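Local coordinates for GTP cyclohydrolase 1 type 2 homolog (Escherichia coli, Escherichia coli O157:H7, PDB 1NMO), which binds a pair of metal ions, forms a ring-shaped homohexamer and may help degrade radiation-damaged nucleotides, at residues N109-T119 with L127-M135; G139-L150 with H209-R220. All coordinates share one frame; numbering follows the deposited sequence.

Contact 1 of 2, residues N109-T119 with L127-M135; sequences NAQLAALLGIT and LVPWGELTM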
loop_
_atom_site.group_PDB
_atom_site.type_symbol
_atom_site.label_atom_id
_atom_site.label_comp_id
_atom_site.label_asym_id
_atom_site.label_seq_id
_atom_site.Cartn_x
_atom_site.Cartn_y
_atom_site.Cartn_z
ATOM N N ASN A 109 0.371 21.809 30.363
ATOM C CA ASN A 109 -0.467 22.889 29.863
ATOM C C ASN A 109 0.333 24.125 29.381
ATOM O O ASN A 109 0.088 24.637 28.255
ATOM C CB ASN A 109 -1.473 23.315 30.956
ATOM C CG ASN A 109 -2.704 22.422 30.973
ATOM O OD1 ASN A 109 -2.987 21.775 29.958
ATOM N ND2 ASN A 109 -3.479 22.391 32.126
ATOM N N ALA A 110 1.313 24.588 30.160
ATOM C CA ALA A 110 2.007 25.806 29.757
ATOM C C ALA A 110 2.954 25.632 28.620
ATOM O O ALA A 110 3.137 26.576 27.853
ATOM C CB ALA A 110 2.739 26.425 30.940
ATOM N N GLN A 111 3.550 24.428 28.495
ATOM C CA GLN A 111 4.505 24.114 27.439
ATOM C C GLN A 111 3.789 23.913 26.125
ATOM O O GLN A 111 4.284 24.282 25.021
ATOM C CB GLN A 111 5.291 22.864 27.774
ATOM C CG GLN A 111 5.966 22.985 29.076
ATOM C CD GLN A 111 7.259 23.756 28.948
ATOM O OE1 GLN A 111 7.909 23.676 27.916
ATOM N NE2 GLN A 111 7.676 24.447 30.021
ATOM N N LEU A 112 2.602 23.353 26.206
ATOM C CA LEU A 112 1.879 23.231 24.963
ATOM C C LEU A 112 1.624 24.703 24.564
ATOM O O LEU A 112 1.849 25.092 23.427
ATOM C CB LEU A 112 0.553 22.501 25.181
ATOM C CG LEU A 112 -0.052 21.588 24.105
ATOM C CD1 LEU A 112 -1.488 21.912 24.002
ATOM C CD2 LEU A 112 0.614 21.649 22.842
ATOM N N ALA A 113 1.110 25.547 25.462
ATOM C CA ALA A 113 0.897 26.949 25.021
ATOM C C ALA A 113 2.112 27.509 24.301
ATOM O O ALA A 113 2.009 28.127 23.206
ATOM C CB ALA A 113 0.591 27.820 26.197
ATOM N N ALA A 114 3.283 27.290 24.877
ATOM C CA ALA A 114 4.534 27.851 24.310
ATOM C C ALA A 114 4.785 27.205 22.979
ATOM O O ALA A 114 5.083 27.881 21.972
ATOM C CB ALA A 114 5.723 27.569 25.256
ATOM N N LEU A 115 4.683 25.874 22.952
ATOM C CA LEU A 115 4.928 25.195 21.677
ATOM C C LEU A 115 3.997 25.668 20.536
ATOM O O LEU A 115 4.394 25.656 19.370
ATOM C CB LEU A 115 4.755 23.693 21.858
ATOM C CG LEU A 115 5.178 22.903 20.622
ATOM C CD1 LEU A 115 6.579 23.284 20.185
ATOM C CD2 LEU A 115 5.186 21.401 20.966
ATOM N N LEU A 116 2.746 26.024 20.852
ATOM C CA LEU A 116 1.823 26.394 19.801
ATOM C C LEU A 116 1.713 27.864 19.666
ATOM O O LEU A 116 0.907 28.374 18.879
ATOM C CB LEU A 116 0.457 25.800 20.019
ATOM C CG LEU A 116 0.448 24.282 20.240
ATOM C CD1 LEU A 116 -0.929 23.926 20.690
ATOM C CD2 LEU A 116 0.805 23.539 18.988
ATOM N N GLY A 117 2.533 28.583 20.408
ATOM C CA GLY A 117 2.500 30.031 20.239
ATOM C C GLY A 117 1.257 30.668 20.758
ATOM O O GLY A 117 0.692 31.547 20.135
ATOM N N ILE A 118 0.812 30.243 21.917
ATOM C CA ILE A 118 -0.390 30.834 22.502
ATOM C C ILE A 118 -0.032 31.601 23.750
ATOM O O ILE A 118 0.651 31.118 24.648
ATOM C CB ILE A 118 -1.416 29.758 22.924
ATOM C CG1 ILE A 118 -1.697 28.810 21.719
ATOM C CG2 ILE A 118 -2.747 30.444 23.465
ATOM C CD1 ILE A 118 -2.815 27.719 22.055
ATOM N N THR A 119 -0.519 32.816 23.836
ATOM C CA THR A 119 -0.255 33.639 25.017
ATOM C C THR A 119 -1.276 33.259 26.079
ATOM O O THR A 119 -2.469 33.448 25.890
ATOM C CB THR A 119 -0.445 35.166 24.645
ATOM O OG1 THR A 119 0.328 35.460 23.458
ATOM C CG2 THR A 119 0.014 36.063 25.806
ATOM N N LEU A 127 -7.523 22.774 35.580
ATOM C CA LEU A 127 -6.595 22.268 34.569
ATOM C C LEU A 127 -6.899 22.758 33.162
ATOM O O LEU A 127 -6.521 22.079 32.173
ATOM C CB LEU A 127 -6.706 20.755 34.549
ATOM C CG LEU A 127 -6.274 20.105 35.881
ATOM C CD1 LEU A 127 -6.933 18.720 35.994
ATOM C CD2 LEU A 127 -4.688 19.991 35.910
ATOM N N VAL A 128 -7.564 23.926 33.072
ATOM C CA VAL A 128 -7.998 24.459 31.811
ATOM C C VAL A 128 -7.669 25.900 31.597
ATOM O O VAL A 128 -8.492 26.748 31.866
ATOM C CB VAL A 128 -9.531 24.339 31.699
ATOM C CG1 VAL A 128 -9.960 24.579 30.301
ATOM C CG2 VAL A 128 -9.959 22.979 32.098
ATOM N N PRO A 129 -6.473 26.220 31.088
ATOM C CA PRO A 129 -6.080 27.613 30.841
ATOM C C PRO A 129 -6.714 28.094 29.584
ATOM O O PRO A 129 -7.244 27.263 28.821
ATOM C CB PRO A 129 -4.571 27.524 30.697
ATOM C CG PRO A 129 -4.398 26.114 30.160
ATOM C CD PRO A 129 -5.311 25.327 31.051
ATOM N N TRP A 130 -6.752 29.420 29.382
ATOM C CA TRP A 130 -7.274 29.932 28.109
ATOM C C TRP A 130 -6.342 31.056 27.677
ATOM O O TRP A 130 -5.545 31.539 28.463
ATOM C CB TRP A 130 -8.706 30.489 28.210
ATOM C CG TRP A 130 -8.827 31.814 28.998
ATOM C CD1 TRP A 130 -9.102 31.952 30.341
ATOM C CD2 TRP A 130 -8.715 33.153 28.476
ATOM N NE1 TRP A 130 -9.164 33.286 30.682
ATOM C CE2 TRP A 130 -8.943 34.043 29.555
ATOM C CE3 TRP A 130 -8.450 33.693 27.194
ATOM C CZ2 TRP A 130 -8.930 35.449 29.397
ATOM C CZ3 TRP A 130 -8.440 35.149 27.041
ATOM C CH2 TRP A 130 -8.683 35.971 28.130
ATOM N N GLY A 131 -6.409 31.436 26.421
ATOM C CA GLY A 131 -5.591 32.544 25.958
ATOM C C GLY A 131 -5.832 32.766 24.470
ATOM O O GLY A 131 -6.894 32.353 23.948
ATOM N N GLU A 132 -4.837 33.355 23.804
ATOM C CA GLU A 132 -4.927 33.642 22.395
ATOM C C GLU A 132 -3.704 33.347 21.555
ATOM O O GLU A 132 -2.530 33.608 21.929
ATOM C CB GLU A 132 -5.240 35.129 22.173
ATOM C CG GLU A 132 -6.400 35.703 23.007
ATOM C CD GLU A 132 -6.821 37.113 22.555
ATOM O OE1 GLU A 132 -5.972 37.889 22.017
ATOM O OE2 GLU A 132 -8.011 37.418 22.738
ATOM N N LEU A 133 -3.973 32.789 20.394
ATOM C CA LEU A 133 -2.870 32.561 19.468
ATOM C C LEU A 133 -2.352 33.974 19.148
ATOM O O LEU A 133 -3.145 34.910 18.907
ATOM C CB LEU A 133 -3.387 31.959 18.164
ATOM C CG LEU A 133 -3.726 30.496 18.282
ATOM C CD1 LEU A 133 -4.680 30.118 17.137
ATOM C CD2 LEU A 133 -2.428 29.686 18.259
ATOM N N THR A 134 -1.034 34.131 19.181
ATOM C CA THR A 134 -0.398 35.375 18.848
ATOM C C THR A 134 -0.497 35.542 17.342
ATOM O O THR A 134 -0.026 36.507 16.803
ATOM C CB THR A 134 1.083 35.367 19.214
ATOM O OG1 THR A 134 1.637 34.076 18.931
ATOM C CG2 THR A 134 1.258 35.731 20.694
HETATM N N MSE A 135 -1.049 34.589 16.635
HETATM C CA MSE A 135 -1.223 34.842 15.218
HETATM C C MSE A 135 -2.462 34.088 14.844
HETATM O O MSE A 135 -2.379 32.939 14.351
HETATM C CB MSE A 135 -0.027 34.380 14.417
HETATM C CG MSE A 135 0.098 35.215 13.138
HETATM SE SE MSE A 135 1.184 34.330 11.700
HETATM C CE MSE A 135 0.070 32.735 11.374
#
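Thr-119 and Glu-132 pair through their backbones in both directions, Thr-119 N to Glu-132 O at 2.9 Å and Glu-132 N to Thr-119 O at 3.2 Å. They form an antiparallel hydrogen-bonded pair in the beta hairpin of strands 118-123 and 128-137, which the chain enters straight from helix 108-116. Two residue pairs on, past Ile-118 and Leu-133, Gly-117 O takes two bonds from Thr-134: the backbone N lies 3.3 Å away, nearly in line with the carbonyl (C=O...N 166°), while OG1 comes in at 3.0 Å, tilted from the carbonyl plane. The first torsion of Thr-134 (chi1 38°) sets OG1 between its own N and carbonyl carbon, on the side where it can share this acceptor. Gly-117, with positive phi, is the first residue to leave helical angles, and its Schellman motif turns the chain from helix 108-116 into the hairpin. At the other end of the helix, Asn-109 gives a weak bond from ND2 to Leu-127 O, and OD1 of the same amide is held by Thr-172 N. Pro-129 crosses the Asn-109 side chain at about a right angle, with its CD beside ND2. Ile-118 and Leu-133, a non-hydrogen-bonded pair, send their side chains to the same face of the sheet, where Leu-142 of helix 139-150 also packs on Leu-133. There Leu-133 CD2 reaches Ile-118 CG1 at 3.6 Å and sits equally close to Leu-116 O.

Contact 2 of 2, residues G139-L150 with H209-R220; sequences GLELASWIEARL and HFYAAGHHATER. With FE (Fe (III) ion), chain G; FE (Fe (III) ion), chain H.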
loop_
_atom_site.group_PDB
_atom_site.type_symbol
_atom_site.label_atom_id
_atom_site.label_comp_id
_atom_site.label_asym_id
_atom_site.label_seq_id
_atom_site.Cartn_x
_atom_site.Cartn_y
_atom_site.Cartn_z
ATOM N N GLY A 139 -9.431 27.531 11.212
ATOM C CA GLY A 139 -9.273 26.216 11.795
ATOM C C GLY A 139 -8.417 25.209 11.086
ATOM O O GLY A 139 -7.723 24.440 11.748
ATOM N N LEU A 140 -8.442 25.195 9.751
ATOM C CA LEU A 140 -7.672 24.206 8.977
ATOM C C LEU A 140 -6.188 24.471 9.178
ATOM O O LEU A 140 -5.353 23.565 9.435
ATOM C CB LEU A 140 -8.061 24.326 7.504
ATOM C CG LEU A 140 -7.032 23.869 6.447
ATOM C CD1 LEU A 140 -6.897 22.349 6.548
ATOM C CD2 LEU A 140 -7.518 24.240 4.971
ATOM N N GLU A 141 -5.865 25.745 9.094
ATOM C CA GLU A 141 -4.490 26.215 9.298
ATOM C C GLU A 141 -4.029 25.868 10.721
ATOM O O GLU A 141 -2.866 25.475 10.937
ATOM C CB GLU A 141 -4.446 27.736 9.115
ATOM C CG GLU A 141 -3.239 28.154 8.291
ATOM C CD GLU A 141 -3.095 29.692 8.168
ATOM O OE1 GLU A 141 -4.057 30.343 7.619
ATOM O OE2 GLU A 141 -2.012 30.214 8.607
ATOM N N LEU A 142 -4.910 26.011 11.695
ATOM C CA LEU A 142 -4.494 25.683 13.047
ATOM C C LEU A 142 -4.187 24.173 13.088
ATOM O O LEU A 142 -3.271 23.740 13.753
ATOM C CB LEU A 142 -5.596 26.042 14.066
ATOM C CG LEU A 142 -5.156 25.786 15.512
ATOM C CD1 LEU A 142 -3.789 26.420 15.710
ATOM C CD2 LEU A 142 -6.174 26.369 16.518
ATOM N N ALA A 143 -4.948 23.375 12.359
ATOM C CA ALA A 143 -4.752 21.917 12.334
ATOM C C ALA A 143 -3.412 21.585 11.794
ATOM O O ALA A 143 -2.662 20.783 12.367
ATOM C CB ALA A 143 -5.783 21.267 11.474
ATOM N N SER A 144 -3.089 22.206 10.674
ATOM C CA SER A 144 -1.767 21.958 10.090
ATOM C C SER A 144 -0.643 22.391 10.968
ATOM O O SER A 144 0.411 21.774 10.971
ATOM C CB SER A 144 -1.606 22.698 8.772
ATOM O OG SER A 144 -2.231 21.893 7.827
ATOM N N TRP A 145 -0.853 23.474 11.691
ATOM C CA TRP A 145 0.158 24.014 12.599
ATOM C C TRP A 145 0.434 23.045 13.784
ATOM O O TRP A 145 1.600 22.729 14.179
ATOM C CB TRP A 145 -0.407 25.321 13.129
ATOM C CG TRP A 145 0.359 25.908 14.238
ATOM C CD1 TRP A 145 -0.075 26.164 15.497
ATOM C CD2 TRP A 145 1.666 26.445 14.133
ATOM N NE1 TRP A 145 0.900 26.869 16.213
ATOM C CE2 TRP A 145 1.976 27.045 15.384
ATOM C CE3 TRP A 145 2.609 26.492 13.090
ATOM C CZ2 TRP A 145 3.191 27.665 15.620
ATOM C CZ3 TRP A 145 3.826 27.123 13.328
ATOM C CH2 TRP A 145 4.101 27.707 14.597
ATOM N N ILE A 146 -0.653 22.610 14.396
ATOM C CA ILE A 146 -0.576 21.684 15.524
ATOM C C ILE A 146 0.208 20.433 15.058
ATOM O O ILE A 146 1.127 19.935 15.766
ATOM C CB ILE A 146 -2.028 21.359 15.997
ATOM C CG1 ILE A 146 -2.630 22.646 16.589
ATOM C CG2 ILE A 146 -2.068 20.241 17.031
ATOM C CD1 ILE A 146 -4.004 22.517 17.318
ATOM N N GLU A 147 -0.098 19.967 13.848
ATOM C CA GLU A 147 0.569 18.762 13.326
ATOM C C GLU A 147 2.069 18.931 13.060
ATOM O O GLU A 147 2.864 17.977 13.264
ATOM C CB GLU A 147 -0.140 18.270 12.058
ATOM C CG GLU A 147 0.705 17.349 11.149
ATOM C CD GLU A 147 -0.135 16.798 9.940
ATOM O OE1 GLU A 147 -1.270 17.276 9.694
ATOM O OE2 GLU A 147 0.328 15.901 9.215
ATOM N N ALA A 148 2.477 20.119 12.607
ATOM C CA ALA A 148 3.910 20.387 12.328
ATOM C C ALA A 148 4.617 20.564 13.681
ATOM O O ALA A 148 5.747 20.146 13.856
ATOM C CB ALA A 148 4.035 21.666 11.505
ATOM N N ARG A 149 3.950 21.205 14.643
ATOM C CA ARG A 149 4.527 21.432 15.980
ATOM C C ARG A 149 4.676 20.170 16.804
ATOM O O ARG A 149 5.720 19.964 17.449
ATOM C CB ARG A 149 3.647 22.435 16.760
ATOM C CG ARG A 149 3.591 23.840 16.134
ATOM C CD ARG A 149 4.963 24.252 15.574
ATOM N NE ARG A 149 5.776 24.990 16.517
ATOM C CZ ARG A 149 7.051 24.717 16.802
ATOM N NH1 ARG A 149 7.670 23.677 16.197
ATOM N NH2 ARG A 149 7.734 25.505 17.680
ATOM N N LEU A 150 3.639 19.315 16.788
ATOM C CA LEU A 150 3.643 18.064 17.557
ATOM C C LEU A 150 4.098 16.855 16.772
ATOM O O LEU A 150 4.326 15.861 17.374
ATOM C CB LEU A 150 2.242 17.764 18.154
ATOM C CG LEU A 150 1.579 18.901 18.961
ATOM C CD1 LEU A 150 0.505 18.311 19.833
ATOM C CD2 LEU A 150 2.554 19.671 19.844
ATOM N N HIS A 209 -14.016 25.145 17.180
ATOM C CA HIS A 209 -13.108 24.260 16.526
ATOM C C HIS A 209 -12.600 23.342 17.614
ATOM O O HIS A 209 -12.182 23.839 18.670
ATOM C CB HIS A 209 -11.912 25.047 15.966
ATOM C CG HIS A 209 -12.231 25.837 14.737
ATOM N ND1 HIS A 209 -12.412 25.245 13.503
ATOM C CD2 HIS A 209 -12.468 27.167 14.565
ATOM C CE1 HIS A 209 -12.761 26.173 12.615
ATOM N NE2 HIS A 209 -12.801 27.346 13.235
ATOM N N PHE A 210 -12.586 22.024 17.368
ATOM C CA PHE A 210 -12.076 21.102 18.380
ATOM C C PHE A 210 -10.932 20.295 17.764
ATOM O O PHE A 210 -11.051 19.903 16.616
ATOM C CB PHE A 210 -13.176 20.135 18.897
ATOM C CG PHE A 210 -12.614 19.003 19.629
ATOM C CD1 PHE A 210 -12.052 19.188 20.886
ATOM C CD2 PHE A 210 -12.528 17.752 19.034
ATOM C CE1 PHE A 210 -11.402 18.148 21.571
ATOM C CE2 PHE A 210 -11.875 16.701 19.708
ATOM C CZ PHE A 210 -11.312 16.915 20.982
ATOM N N TYR A 211 -9.860 20.068 18.515
ATOM C CA TYR A 211 -8.671 19.324 18.071
ATOM C C TYR A 211 -8.371 18.275 19.143
ATOM O O TYR A 211 -8.332 18.629 20.338
ATOM C CB TYR A 211 -7.410 20.222 18.010
ATOM C CG TYR A 211 -7.595 21.369 17.087
ATOM C CD1 TYR A 211 -8.328 22.459 17.460
ATOM C CD2 TYR A 211 -7.170 21.263 15.764
ATOM C CE1 TYR A 211 -8.674 23.433 16.502
ATOM C CE2 TYR A 211 -7.470 22.205 14.820
ATOM C CZ TYR A 211 -8.236 23.298 15.178
ATOM O OH TYR A 211 -8.563 24.230 14.164
ATOM N N ALA A 212 -8.158 17.004 18.732
ATOM C CA ALA A 212 -7.815 15.949 19.706
ATOM C C ALA A 212 -6.409 15.773 19.204
ATOM O O ALA A 212 -6.215 15.129 18.179
ATOM C CB ALA A 212 -8.639 14.719 19.466
ATOM N N ALA A 213 -5.416 16.365 19.882
ATOM C CA ALA A 213 -4.064 16.365 19.333
ATOM C C ALA A 213 -3.201 15.231 19.738
ATOM O O ALA A 213 -2.009 15.232 19.398
ATOM C CB ALA A 213 -3.379 17.657 19.646
ATOM N N GLY A 214 -3.794 14.261 20.453
ATOM C CA GLY A 214 -3.040 13.102 20.906
ATOM C C GLY A 214 -2.723 13.132 22.382
ATOM O O GLY A 214 -2.264 14.141 22.884
ATOM N N HIS A 215 -2.913 12.031 23.102
ATOM C CA HIS A 215 -2.614 12.047 24.535
ATOM C C HIS A 215 -1.124 12.133 24.818
ATOM O O HIS A 215 -0.615 13.040 25.556
ATOM C CB HIS A 215 -3.148 10.807 25.240
ATOM C CG HIS A 215 -3.139 10.950 26.724
ATOM N ND1 HIS A 215 -4.236 10.664 27.519
ATOM C CD2 HIS A 215 -2.144 11.287 27.570
ATOM C CE1 HIS A 215 -3.910 10.797 28.795
ATOM N NE2 HIS A 215 -2.642 11.180 28.851
ATOM N N HIS A 216 -0.418 11.126 24.320
ATOM C CA HIS A 216 1.055 11.144 24.454
ATOM C C HIS A 216 1.710 12.395 23.783
ATOM O O HIS A 216 2.637 13.026 24.359
ATOM C CB HIS A 216 1.643 9.933 23.787
ATOM C CG HIS A 216 3.132 9.937 23.788
ATOM N ND1 HIS A 216 3.882 9.319 24.783
ATOM C CD2 HIS A 216 4.017 10.445 22.893
ATOM C CE1 HIS A 216 5.169 9.444 24.492
ATOM N NE2 HIS A 216 5.278 10.119 23.351
ATOM N N ALA A 217 1.257 12.716 22.567
ATOM C CA ALA A 217 1.747 13.849 21.804
ATOM C C ALA A 217 1.700 15.175 22.604
ATOM O O ALA A 217 2.638 15.967 22.558
ATOM C CB ALA A 217 0.913 13.957 20.477
ATOM N N THR A 218 0.657 15.382 23.400
ATOM C CA THR A 218 0.524 16.587 24.179
ATOM C C THR A 218 1.123 16.583 25.589
ATOM O O THR A 218 1.176 17.670 26.255
ATOM C CB THR A 218 -0.967 17.022 24.251
ATOM O OG1 THR A 218 -1.750 15.992 24.910
ATOM C CG2 THR A 218 -1.527 17.242 22.769
ATOM N N GLU A 219 1.646 15.423 26.036
ATOM C CA GLU A 219 2.202 15.347 27.384
ATOM C C GLU A 219 3.678 14.952 27.426
ATOM O O GLU A 219 4.162 14.185 28.312
ATOM C CB GLU A 219 1.322 14.455 28.282
ATOM C CG GLU A 219 -0.062 15.114 28.372
ATOM C CD GLU A 219 -0.883 14.576 29.493
ATOM O OE1 GLU A 219 -0.583 13.413 29.919
ATOM O OE2 GLU A 219 -1.816 15.293 29.939
ATOM N N ARG A 220 4.373 15.446 26.401
ATOM C CA ARG A 220 5.788 15.295 26.390
ATOM C C ARG A 220 6.271 16.672 26.956
ATOM O O ARG A 220 7.274 16.745 27.659
ATOM C CB ARG A 220 6.273 15.125 24.973
ATOM C CG ARG A 220 6.017 13.788 24.386
ATOM C CD ARG A 220 6.393 13.874 22.914
ATOM N NE ARG A 220 5.415 14.720 22.189
ATOM C CZ ARG A 220 5.408 14.877 20.865
ATOM N NH1 ARG A 220 6.320 14.269 20.110
ATOM N NH2 ARG A 220 4.474 15.614 20.302
HETATM FE FE FE G . -2.087 11.975 30.891
HETATM FE FE FE H . -2.089 14.871 32.170
HETATM O O HOH W 1 -4.191 15.945 31.917
#
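Helix 139-150 packs on one face of the mixed sheet, running nearly along strand 209-212, their axes, over these segments, 17° apart and 9.7 Å at closest approach. Tyr-211, on the strand, points its ring toward the helix. Tyr-211 OH donates to Gly-139 O at 2.6 Å, an oxygen that also accepts the helical bond from Ala-143 N and lies at the ring edge. Over one face of the Tyr-211 ring sits Ile-146 CD1, 4.1 Å from the centroid in a CH-pi contact, while Leu-142 CD2, its CG anti to the backbone N (chi1 -177°), meets Tyr-211 CE1 obliquely. Since Gly-139 has no side chain, its CA can come within 3.8 Å of the His-209 ring centroid in a CH-pi contact; His-209 NE2 bonds Pro-162 O, and ND1 pairs with Trp-156 NE1. Further along, Leu-150 lays CD1 against Ala-213 CB and, at 3.7 Å, Thr-218 CG2. Leu-150 O receives Arg-220 NH2 on a lone pair, at 2.9 Å and almost straight (175°), within the guanidinium plane. The same NH2, together with NE, grips Ala-217 O side-on, so the guanidinium ties helix 139-150 to the weakly bonded helix 215-218. This segment after the strand carries ligands of the dinuclear iron site: the Glu-219 carboxylate bridges the irons, OE1 on the one with His-215 NE2 and His-64, OE2 on the other with His-63, Asp-101 and a water. Ile-146 also packs on Ile-191 of strand 189-192, Leu-142 on Val-165 of strand 165-170, and Leu-150 on Leu-112 and Leu-115 of helix 108-116.

From the N terminus, the chain first passes through the strands and helices around His-63 and His-64, then reaches contact 1, whose two segments close a short hairpin with seven residues between them. Strand 128-137 leads directly into helix 139-150, which opens contact 2; this second closure spans 58 residues and brings strand 209-212 and the iron ligands after it back to the helix. The two contacts are thus in series, neither enclosing nor crossing the other. Both reach the same mixed six-stranded sheet, and helices 108-116 and 139-150 meet directly, with Trp-145 NE1 probably hydrogen-bonded to Leu-116 O at 3.1 Å.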